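Local atomic coordinates of rhamnosidase B (PDB entry 2OKX), a protein that hydrolyses alpha-L-rhamnosidic bonds to release rhamnose, as a member of glycoside hydrolase family 78, a family that works with inversion at the anomeric carbon. Residues Glu70-Ser75 / Ser189-Asp194; Thr888-Pro893 / Glu936-Leu941. All blocks are in the same frame, centred on the assembly; numbering follows the deposited sequence.

Contact 1 (Glu70-Ser75 / Ser189-Asp194); sequences EQFYDS and SLVPRD. With GOL (glycerol), chain R.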
loop_
_atom_site.group_PDB
_atom_site.type_symbol
_atom_site.label_atom_id
_atom_site.label_comp_id
_atom_site.label_asym_id
_atom_site.label_seq_id
_atom_site.Cartn_x
_atom_site.Cartn_y
_atom_site.Cartn_z
ATOM N N GLU A 70 21.424 3.059 2.705
ATOM C CA GLU A 70 21.628 1.713 3.227
ATOM C C GLU A 70 20.834 0.755 2.346
ATOM O O GLU A 70 19.792 0.224 2.747
ATOM C CB GLU A 70 21.169 1.632 4.686
ATOM C CG GLU A 70 21.868 2.643 5.592
ATOM C CD GLU A 70 21.579 2.435 7.067
ATOM O OE1 GLU A 70 20.392 2.370 7.447
ATOM O OE2 GLU A 70 22.547 2.344 7.853
ATOM N N GLN A 71 21.346 0.565 1.132
ATOM C CA GLN A 71 20.752 -0.294 0.114
ATOM C C GLN A 71 20.860 -1.770 0.500
ATOM O O GLN A 71 21.957 -2.324 0.572
ATOM C CB GLN A 71 21.460 -0.040 -1.220
ATOM C CG GLN A 71 20.887 -0.762 -2.428
ATOM C CD GLN A 71 19.493 -0.298 -2.788
ATOM O OE1 GLN A 71 19.144 0.864 -2.594
ATOM N NE2 GLN A 71 18.690 -1.206 -3.334
ATOM N N PHE A 72 19.713 -2.399 0.738
ATOM C CA PHE A 72 19.655 -3.807 1.127
ATOM C C PHE A 72 19.946 -4.768 -0.025
ATOM O O PHE A 72 19.425 -4.606 -1.131
ATOM C CB PHE A 72 18.273 -4.121 1.705
ATOM C CG PHE A 72 18.071 -3.633 3.113
ATOM C CD1 PHE A 72 18.621 -4.322 4.187
ATOM C CD2 PHE A 72 17.312 -2.493 3.366
ATOM C CE1 PHE A 72 18.415 -3.887 5.503
ATOM C CE2 PHE A 72 17.102 -2.049 4.674
ATOM C CZ PHE A 72 17.654 -2.751 5.745
ATOM N N TYR A 73 20.777 -5.775 0.235
ATOM C CA TYR A 73 21.098 -6.760 -0.792
ATOM C C TYR A 73 20.704 -8.152 -0.315
ATOM O O TYR A 73 20.748 -8.447 0.881
ATOM C CB TYR A 73 22.591 -6.714 -1.151
ATOM C CG TYR A 73 23.536 -7.130 -0.049
ATOM C CD1 TYR A 73 23.868 -8.471 0.147
ATOM C CD2 TYR A 73 24.117 -6.178 0.791
ATOM C CE1 TYR A 73 24.761 -8.853 1.154
ATOM C CE2 TYR A 73 25.005 -6.549 1.796
ATOM C CZ TYR A 73 25.323 -7.886 1.973
ATOM O OH TYR A 73 26.203 -8.248 2.970
ATOM N N ASP A 74 20.325 -9.004 -1.261
ATOM C CA ASP A 74 19.896 -10.363 -0.951
ATOM C C ASP A 74 20.981 -11.394 -1.225
ATOM O O ASP A 74 21.796 -11.217 -2.128
ATOM C CB ASP A 74 18.653 -10.707 -1.773
ATOM C CG ASP A 74 17.544 -9.698 -1.585
ATOM O OD1 ASP A 74 17.255 -9.357 -0.422
ATOM O OD2 ASP A 74 16.966 -9.248 -2.590
ATOM N N SER A 75 20.975 -12.468 -0.441
ATOM C CA SER A 75 21.947 -13.547 -0.593
ATOM C C SER A 75 21.213 -14.877 -0.738
ATOM O O SER A 75 20.596 -15.354 0.212
ATOM C CB SER A 75 22.875 -13.607 0.625
ATOM O OG SER A 75 23.539 -12.373 0.836
ATOM N N SER A 189 26.031 2.658 1.066
ATOM C CA SER A 189 26.415 1.389 1.670
ATOM C C SER A 189 25.416 0.304 1.306
ATOM O O SER A 189 24.224 0.574 1.144
ATOM C CB SER A 189 26.491 1.510 3.195
ATOM O OG SER A 189 25.203 1.649 3.766
ATOM N N LEU A 190 25.919 -0.917 1.154
ATOM C CA LEU A 190 25.079 -2.064 0.839
ATOM C C LEU A 190 24.984 -2.871 2.129
ATOM O O LEU A 190 25.998 -3.327 2.666
ATOM C CB LEU A 190 25.705 -2.906 -0.281
ATOM C CG LEU A 190 26.036 -2.172 -1.588
ATOM C CD1 LEU A 190 26.500 -3.173 -2.638
ATOM C CD2 LEU A 190 24.818 -1.423 -2.093
ATOM N N VAL A 191 23.765 -3.019 2.636
ATOM C CA VAL A 191 23.527 -3.745 3.879
ATOM C C VAL A 191 22.730 -5.023 3.629
ATOM O O VAL A 191 21.826 -5.050 2.795
ATOM C CB VAL A 191 22.771 -2.851 4.891
ATOM C CG1 VAL A 191 21.492 -2.325 4.265
ATOM C CG2 VAL A 191 22.454 -3.633 6.147
ATOM N N PRO A 192 23.062 -6.104 4.353
ATOM C CA PRO A 192 22.357 -7.377 4.180
ATOM C C PRO A 192 20.875 -7.380 4.560
ATOM O O PRO A 192 20.481 -6.854 5.601
ATOM C CB PRO A 192 23.182 -8.343 5.032
ATOM C CG PRO A 192 23.726 -7.458 6.114
ATOM C CD PRO A 192 24.151 -6.239 5.337
ATOM N N ARG A 193 20.068 -7.978 3.686
ATOM C CA ARG A 193 18.626 -8.113 3.886
ATOM C C ARG A 193 18.394 -8.551 5.334
ATOM O O ARG A 193 18.997 -9.527 5.787
ATOM C CB ARG A 193 18.095 -9.177 2.921
ATOM C CG ARG A 193 16.595 -9.396 2.954
ATOM C CD ARG A 193 16.231 -10.747 2.357
ATOM N NE ARG A 193 14.784 -10.932 2.301
ATOM C CZ ARG A 193 14.024 -10.588 1.265
ATOM N NH1 ARG A 193 14.572 -10.044 0.184
ATOM N NH2 ARG A 193 12.712 -10.770 1.319
ATOM N N ASP A 194 17.533 -7.844 6.065
ATOM C CA ASP A 194 17.290 -8.197 7.463
ATOM C C ASP A 194 16.028 -9.016 7.763
ATOM O O ASP A 194 15.484 -8.952 8.868
ATOM C CB ASP A 194 17.320 -6.937 8.346
ATOM C CG ASP A 194 16.414 -5.831 7.833
ATOM O OD1 ASP A 194 16.253 -4.821 8.548
ATOM O OD2 ASP A 194 15.866 -5.964 6.721
HETATM C C1 GOL R . 20.564 -1.479 8.317
HETATM O O1 GOL R . 21.476 -0.571 8.564
HETATM C C2 GOL R . 20.045 -2.059 9.636
HETATM O O2 GOL R . 19.479 -1.013 10.435
HETATM C C3 GOL R . 18.984 -3.121 9.345
HETATM O O3 GOL R . 18.500 -3.663 10.576
HETATM O O HOH W 1 25.425 1.565 7.008
#
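Tyr-73 and Pro-192 lie side by side, the proline CA 3.8 Å from the tyrosine ring centroid in a CH-pi contact over one face. CG of Tyr-73 sits between the backbone N and the carbonyl carbon (chi1 66°), and from there the ring lies over Pro-192; its CE2 comes within 3.7 Å of Pro-192 CD, and its CD2 within 3.8 Å of Leu-190 CB. An alanine in place of Tyr-73 would probably leave Pro-192 without its aromatic partner and Leu-190 CB less tightly packed. On the face with Phe-72, Val-191 CG1 rests 3.7 Å from that ring's centroid, offset toward the rim. Backbone hydrogen bonds join the parallel strands, from Gln-71 N to Ser-189 O through to Arg-193 N to Tyr-73 O; 189-192 is an outermost strand of a mixed sheet in the N-terminal domain.

Arg-193 CB lies 3.4 Å from Tyr-73 O. The chain then runs extended past Asp-74 OD1, 3.4 Å from CG and 3.3 Å from CD; NE makes a weak hydrogen bond to Ile-195 O, NH2 bonds Pro-196 O, and NH1 closes on the same Asp-74 OD1 at 2.8 Å. This salt bridge lies in the guanidinium plane but reaches the carboxylate from above. Asp-74 OD2 bonds Tyr-50. Asp-194 pairs with Arg-599, also in cation-pi contact with Phe-72; the charge of Asp-194 ties the loop that follows strand 189-192 to helix 595-603 of the glycosidase domain.

Contact 2 (Thr888-Pro893 / Glu936-Leu941); sequences TVDIAP and EVNVTL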
loop_
_atom_site.group_PDB
_atom_site.type_symbol
_atom_site.label_atom_id
_atom_site.label_comp_id
_atom_site.label_asym_id
_atom_site.label_seq_id
_atom_site.Cartn_x
_atom_site.Cartn_y
_atom_site.Cartn_z
ATOM N N THR A 888 6.671 -15.497 31.659
ATOM C CA THR A 888 5.514 -15.896 32.452
ATOM C C THR A 888 4.296 -15.504 31.613
ATOM O O THR A 888 4.366 -14.592 30.789
ATOM C CB THR A 888 5.434 -15.167 33.822
ATOM O OG1 THR A 888 4.904 -13.851 33.643
ATOM C CG2 THR A 888 6.808 -15.072 34.466
ATOM N N VAL A 889 3.190 -16.207 31.803
ATOM C CA VAL A 889 1.985 -15.907 31.054
ATOM C C VAL A 889 0.799 -15.877 31.996
ATOM O O VAL A 889 0.695 -16.691 32.911
ATOM C CB VAL A 889 1.747 -16.964 29.945
ATOM C CG1 VAL A 889 1.705 -18.358 30.549
ATOM C CG2 VAL A 889 0.452 -16.671 29.205
ATOM N N ASP A 890 -0.077 -14.903 31.787
ATOM C CA ASP A 890 -1.270 -14.764 32.598
ATOM C C ASP A 890 -2.451 -15.313 31.810
ATOM O O ASP A 890 -2.716 -14.865 30.693
ATOM C CB ASP A 890 -1.517 -13.291 32.923
ATOM C CG ASP A 890 -0.418 -12.688 33.774
ATOM O OD1 ASP A 890 -0.378 -11.446 33.890
ATOM O OD2 ASP A 890 0.400 -13.453 34.330
ATOM N N ILE A 891 -3.141 -16.295 32.383
ATOM C CA ILE A 891 -4.312 -16.879 31.743
ATOM C C ILE A 891 -5.530 -16.431 32.546
ATOM O O ILE A 891 -5.725 -16.854 33.692
ATOM C CB ILE A 891 -4.244 -18.423 31.735
ATOM C CG1 ILE A 891 -2.953 -18.892 31.053
ATOM C CG2 ILE A 891 -5.465 -18.996 31.008
ATOM C CD1 ILE A 891 -2.790 -18.435 29.611
ATOM N N ALA A 892 -6.339 -15.562 31.952
ATOM C CA ALA A 892 -7.530 -15.042 32.619
ATOM C C ALA A 892 -8.670 -14.898 31.615
ATOM O O ALA A 892 -8.908 -13.817 31.086
ATOM C CB ALA A 892 -7.217 -13.690 33.255
ATOM N N PRO A 893 -9.393 -15.993 31.353
ATOM C CA PRO A 893 -10.511 -15.989 30.405
ATOM C C PRO A 893 -11.640 -15.040 30.794
ATOM O O PRO A 893 -11.867 -14.776 31.976
ATOM C CB PRO A 893 -10.979 -17.449 30.409
ATOM C CG PRO A 893 -9.747 -18.220 30.809
ATOM C CD PRO A 893 -9.190 -17.342 31.911
ATOM N N GLU A 936 6.265 -19.771 33.454
ATOM C CA GLU A 936 5.389 -19.715 34.615
ATOM C C GLU A 936 3.994 -19.281 34.162
ATOM O O GLU A 936 3.846 -18.307 33.422
ATOM C CB GLU A 936 5.954 -18.733 35.651
ATOM C CG GLU A 936 4.982 -18.341 36.759
ATOM C CD GLU A 936 5.641 -17.500 37.846
ATOM O OE1 GLU A 936 4.929 -16.733 38.524
ATOM O OE2 GLU A 936 6.869 -17.612 38.031
ATOM N N VAL A 937 2.979 -20.017 34.601
ATOM C CA VAL A 937 1.596 -19.721 34.236
ATOM C C VAL A 937 0.762 -19.305 35.440
ATOM O O VAL A 937 0.675 -20.041 36.420
ATOM C CB VAL A 937 0.921 -20.951 33.597
ATOM C CG1 VAL A 937 -0.514 -20.613 33.190
ATOM C CG2 VAL A 937 1.733 -21.426 32.395
ATOM N N ASN A 938 0.149 -18.127 35.362
ATOM C CA ASN A 938 -0.712 -17.637 36.433
ATOM C C ASN A 938 -2.149 -17.779 35.931
ATOM O O ASN A 938 -2.507 -17.193 34.912
ATOM C CB ASN A 938 -0.399 -16.170 36.728
ATOM C CG ASN A 938 1.059 -15.950 37.065
ATOM O OD1 ASN A 938 1.590 -16.551 38.004
ATOM N ND2 ASN A 938 1.720 -15.087 36.300
ATOM N N VAL A 939 -2.967 -18.552 36.636
ATOM C CA VAL A 939 -4.350 -18.781 36.215
ATOM C C VAL A 939 -5.395 -18.104 37.091
ATOM O O VAL A 939 -5.375 -18.240 38.313
ATOM C CB VAL A 939 -4.683 -20.291 36.195
ATOM C CG1 VAL A 939 -6.089 -20.510 35.628
ATOM C CG2 VAL A 939 -3.650 -21.042 35.381
ATOM N N THR A 940 -6.323 -17.392 36.456
ATOM C CA THR A 940 -7.395 -16.713 37.176
ATOM C C THR A 940 -8.731 -16.963 36.479
ATOM O O THR A 940 -8.959 -16.469 35.375
ATOM C CB THR A 940 -7.191 -15.176 37.220
ATOM O OG1 THR A 940 -5.908 -14.865 37.771
ATOM C CG2 THR A 940 -8.266 -14.525 38.082
ATOM N N LEU A 941 -9.613 -17.730 37.107
ATOM C CA LEU A 941 -10.921 -17.965 36.509
ATOM C C LEU A 941 -11.710 -16.663 36.640
ATOM O O LEU A 941 -11.500 -15.893 37.581
ATOM C CB LEU A 941 -11.648 -19.097 37.232
ATOM C CG LEU A 941 -11.003 -20.478 37.105
ATOM C CD1 LEU A 941 -11.895 -21.508 37.772
ATOM C CD2 LEU A 941 -10.811 -20.825 35.622
HETATM O O HOH W 2 -10.471 -14.388 34.233
#
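Asp-890 and Asn-938 lie side by side on one face of a parallel strand pair and carry its polar side-chain bond. Asn-938 ND2 donates to Asp-890 OD2 at 2.9 Å and 169°, the oxygen within the amide plane and the donor nearly in line with its C-O bond. The carboxylate and amide planes are 53° apart, so the two flat groups meet twisted rather than stacked. Paired in register, both residues put CG anti to the carbonyl carbon (Asn-938 chi1 -56°), and their side chains point the same way.

Backbone hydrogen bonds form the usual parallel ladder. On strand 888-891 the residues Val-889 and Ile-891 each use both N and O, the former toward Glu-936 and Asn-938, the latter toward Asn-938 and Thr-940. Ile-891 N reaches Asn-938 O at 2.8 Å, and Thr-940 N reaches Ile-891 O at 2.9 Å. Beyond the last bond a water donates to Pro-893 O at 2.7 Å and to Thr-940 O at 2.8 Å, continuing the link where the strands end.

Apolar contacts occupy the other face. Val-937 CG1 meets Ile-891 CG1 at 3.7 Å, the two side chains crossing at a slant, and its CG2 packs beside Val-889. Ile-891 reaches on to Val-915 and Ile-929, and Val-939 to Leu-927 and Ile-929. One face polar and the other set against strands 912-921 and 924-932 is the layout of a two-sheet beta sandwich, here in the C-terminal domain, with 936-939 an outermost strand of the smaller sheet.

Overall arrangement
Contact 1 comes first along the chain, in the N-terminal domain, and closes long before contact 2 opens in the C-terminal domain. Their centres are 42 Å apart and their nearest atoms about 25 Å, and they share no sheet. Both nevertheless pair parallel strands, and in each the later segment lies on an outermost strand: 189-192 beside 70-77, and 936-939 beside 888-891. Between them in sequence come the other beta domains and the helical six-hairpin glycosidase domain, which in this family holds the active site. The two contacts therefore belong to separate beta modules; contact 1 touches the helical domain directly through Arg-599.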